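Local coordinates for protein carboxylic ester hydrolase (PDB 7K4O) that probably hydrolyses ester bonds of gallic acid in tannins, as a secreted fungal tannase of the serine esterase type, at residues T84-R89 against N168-S173. Residues are numbered along the deposited sequence; the frame is centred on the assembly and turned at random.
Sequences TDFQNR and NVYGMS
A face-to-face aromatic stack between Phe86 and Tyr170, extended at one edge by a Met-aromatic contact from Met172, joins the loop between strands 74-81 and 89-93 to the C-terminal end of helix 144-169. The two ring planes are turned only 7° from each other and their centroids lie 3.7 Å apart, so the rings overlap closely, with only a small lateral offset. The nearest carbons are Phe86 CD1 and Tyr170 CE2, at 3.4 Å. CG of Phe86 stands anti to its backbone nitrogen (chi1 177°), which lays the ring flat along that of Tyr170. Phe86 CB, pointing toward the helix end, lies over the tyrosine face in a CH-pi contact, 3.9 Å from the centroid of the Tyr170 ring. Behind the stack each ring is backed from its own segment: the backbone N of Asn88 lies 3.4 Å above the plane of the Phe86 ring, and Val169 CG1 sits over the rim of the Tyr170 ring on its far face. Tyr170 OH is hydrogen-bonded to the carbonyl oxygen of Pro81, which ties the ring's polar end to the close of strand 74-81 and should limit its swing. The tyrosine follows the helix, whose end is a Schellman motif with Gly171 at positive phi; this turn brings Met172 back alongside the stack. In the alpha/beta-hydrolase fold of this esterase, the loop links two strands of the mixed central sheet, and the centre of this surface contact is about 30 Å from the centre of the chain. Met172 SD approaches the Phe86 ring in plane, 3.9 Å from CE2 of Phe86. A bend about the CG-SD bond of Met172 (chi3 68°) turns the methyl CE against the Asn88 amide, 3.8 Å from ND2 of Asn88. The Met172 side chain also comes within about 5 Å of a bound zinc ion.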
loop_
_atom_site.group_PDB
_atom_site.type_symbol
_atom_site.label_atom_id
_atom_site.label_comp_id
_atom_site.label_asym_id
_atom_site.label_seq_id
_atom_site.Cartn_x
_atom_site.Cartn_y
_atom_site.Cartn_z
ATOM N N THR A 84 32.407 4.970 1.118
ATOM C CA THR A 84 32.848 3.736 1.806
ATOM C C THR A 84 31.639 2.923 2.248
ATOM O O THR A 84 31.819 1.767 2.537
ATOM C CB THR A 84 33.843 4.035 2.942
ATOM O OG1 THR A 84 33.257 4.952 3.869
ATOM C CG2 THR A 84 35.139 4.565 2.379
ATOM N N ASP A 85 30.433 3.498 2.242
ATOM C CA ASP A 85 29.212 2.790 2.664
ATOM C C ASP A 85 28.330 2.367 1.465
ATOM O O ASP A 85 27.429 1.584 1.687
ATOM C CB ASP A 85 28.353 3.718 3.516
ATOM C CG ASP A 85 28.962 4.052 4.888
ATOM O OD1 ASP A 85 29.665 3.167 5.430
ATOM O OD2 ASP A 85 28.671 5.189 5.415
ATOM N N PHE A 86 28.639 2.843 0.287
ATOM C CA PHE A 86 27.840 2.515 -0.930
ATOM C C PHE A 86 28.081 1.053 -1.306
ATOM O O PHE A 86 29.257 0.566 -1.312
ATOM C CB PHE A 86 28.255 3.407 -2.071
ATOM C CG PHE A 86 27.533 3.092 -3.356
ATOM C CD1 PHE A 86 26.149 3.227 -3.469
ATOM C CD2 PHE A 86 28.215 2.593 -4.446
ATOM C CE1 PHE A 86 25.522 2.913 -4.665
ATOM C CE2 PHE A 86 27.593 2.322 -5.653
ATOM C CZ PHE A 86 26.237 2.475 -5.759
ATOM N N GLN A 87 27.011 0.330 -1.573
ATOM C CA GLN A 87 27.064 -1.138 -1.827
ATOM C C GLN A 87 26.395 -1.490 -3.158
ATOM O O GLN A 87 25.785 -2.590 -3.232
ATOM C CB GLN A 87 26.446 -1.877 -0.644
ATOM C CG GLN A 87 27.319 -1.657 0.581
ATOM C CD GLN A 87 27.172 -2.606 1.735
ATOM O OE1 GLN A 87 26.109 -3.042 2.106
ATOM N NE2 GLN A 87 28.297 -2.862 2.375
ATOM N N ASN A 88 26.496 -0.647 -4.157
ATOM C CA ASN A 88 26.052 -0.977 -5.524
ATOM C C ASN A 88 24.533 -1.244 -5.473
ATOM O O ASN A 88 24.043 -2.180 -6.136
ATOM C CB ASN A 88 26.812 -2.151 -6.176
ATOM C CG ASN A 88 28.244 -1.800 -6.512
ATOM O OD1 ASN A 88 28.717 -0.714 -6.164
ATOM N ND2 ASN A 88 28.868 -2.630 -7.340
ATOM N N ARG A 89 23.797 -0.349 -4.796
ATOM C CA ARG A 89 22.340 -0.470 -4.682
ATOM C C ARG A 89 21.700 0.872 -5.007
ATOM O O ARG A 89 22.238 1.927 -4.647
ATOM C CB ARG A 89 21.931 -0.977 -3.298
ATOM C CG ARG A 89 22.442 -2.387 -2.999
ATOM C CD ARG A 89 22.122 -2.833 -1.557
ATOM N NE ARG A 89 22.716 -4.149 -1.326
ATOM C CZ ARG A 89 23.472 -4.481 -0.292
ATOM N NH1 ARG A 89 23.676 -3.623 0.690
ATOM N NH2 ARG A 89 24.065 -5.679 -0.283
ATOM N N ASN A 168 27.327 6.910 -12.259
ATOM C CA ASN A 168 28.369 7.908 -12.599
ATOM C C ASN A 168 29.071 8.387 -11.328
ATOM O O ASN A 168 30.321 8.476 -11.323
ATOM C CB ASN A 168 27.805 9.067 -13.386
ATOM C CG ASN A 168 27.292 8.694 -14.763
ATOM O OD1 ASN A 168 27.767 7.713 -15.330
ATOM N ND2 ASN A 168 26.338 9.462 -15.295
ATOM N N VAL A 169 28.337 8.695 -10.271
ATOM C CA VAL A 169 28.902 9.426 -9.118
ATOM C C VAL A 169 29.822 8.512 -8.320
ATOM O O VAL A 169 30.835 9.017 -7.804
ATOM C CB VAL A 169 27.801 10.112 -8.298
ATOM C CG1 VAL A 169 27.182 9.151 -7.356
ATOM C CG2 VAL A 169 28.360 11.347 -7.591
ATOM N N TYR A 170 29.587 7.200 -8.318
ATOM C CA TYR A 170 30.417 6.240 -7.563
ATOM C C TYR A 170 31.462 5.600 -8.487
ATOM O O TYR A 170 32.189 4.722 -8.000
ATOM C CB TYR A 170 29.562 5.203 -6.880
ATOM C CG TYR A 170 28.720 5.783 -5.748
ATOM C CD1 TYR A 170 29.306 6.265 -4.578
ATOM C CD2 TYR A 170 27.343 5.874 -5.852
ATOM C CE1 TYR A 170 28.554 6.777 -3.532
ATOM C CE2 TYR A 170 26.585 6.348 -4.814
ATOM C CZ TYR A 170 27.181 6.892 -3.686
ATOM O OH TYR A 170 26.389 7.314 -2.658
ATOM N N GLY A 171 31.511 5.992 -9.744
ATOM C CA GLY A 171 32.541 5.469 -10.688
ATOM C C GLY A 171 32.325 4.011 -11.014
ATOM O O GLY A 171 33.337 3.261 -11.205
ATOM N N MET A 172 31.075 3.574 -11.093
ATOM C CA MET A 172 30.776 2.175 -11.484
ATOM C C MET A 172 31.113 1.983 -12.963
ATOM O O MET A 172 30.815 2.830 -13.816
ATOM C CB MET A 172 29.312 1.828 -11.239
ATOM C CG MET A 172 28.944 1.861 -9.775
ATOM S SD MET A 172 27.245 1.420 -9.425
ATOM C CE MET A 172 27.272 -0.311 -9.878
ATOM N N SER A 173 31.657 0.832 -13.335
ATOM C CA SER A 173 31.892 0.553 -14.759
ATOM C C SER A 173 30.587 0.115 -15.383
ATOM O O SER A 173 29.670 -0.298 -14.671
ATOM C CB SER A 173 32.987 -0.502 -14.891
ATOM O OG SER A 173 32.402 -1.753 -14.533
#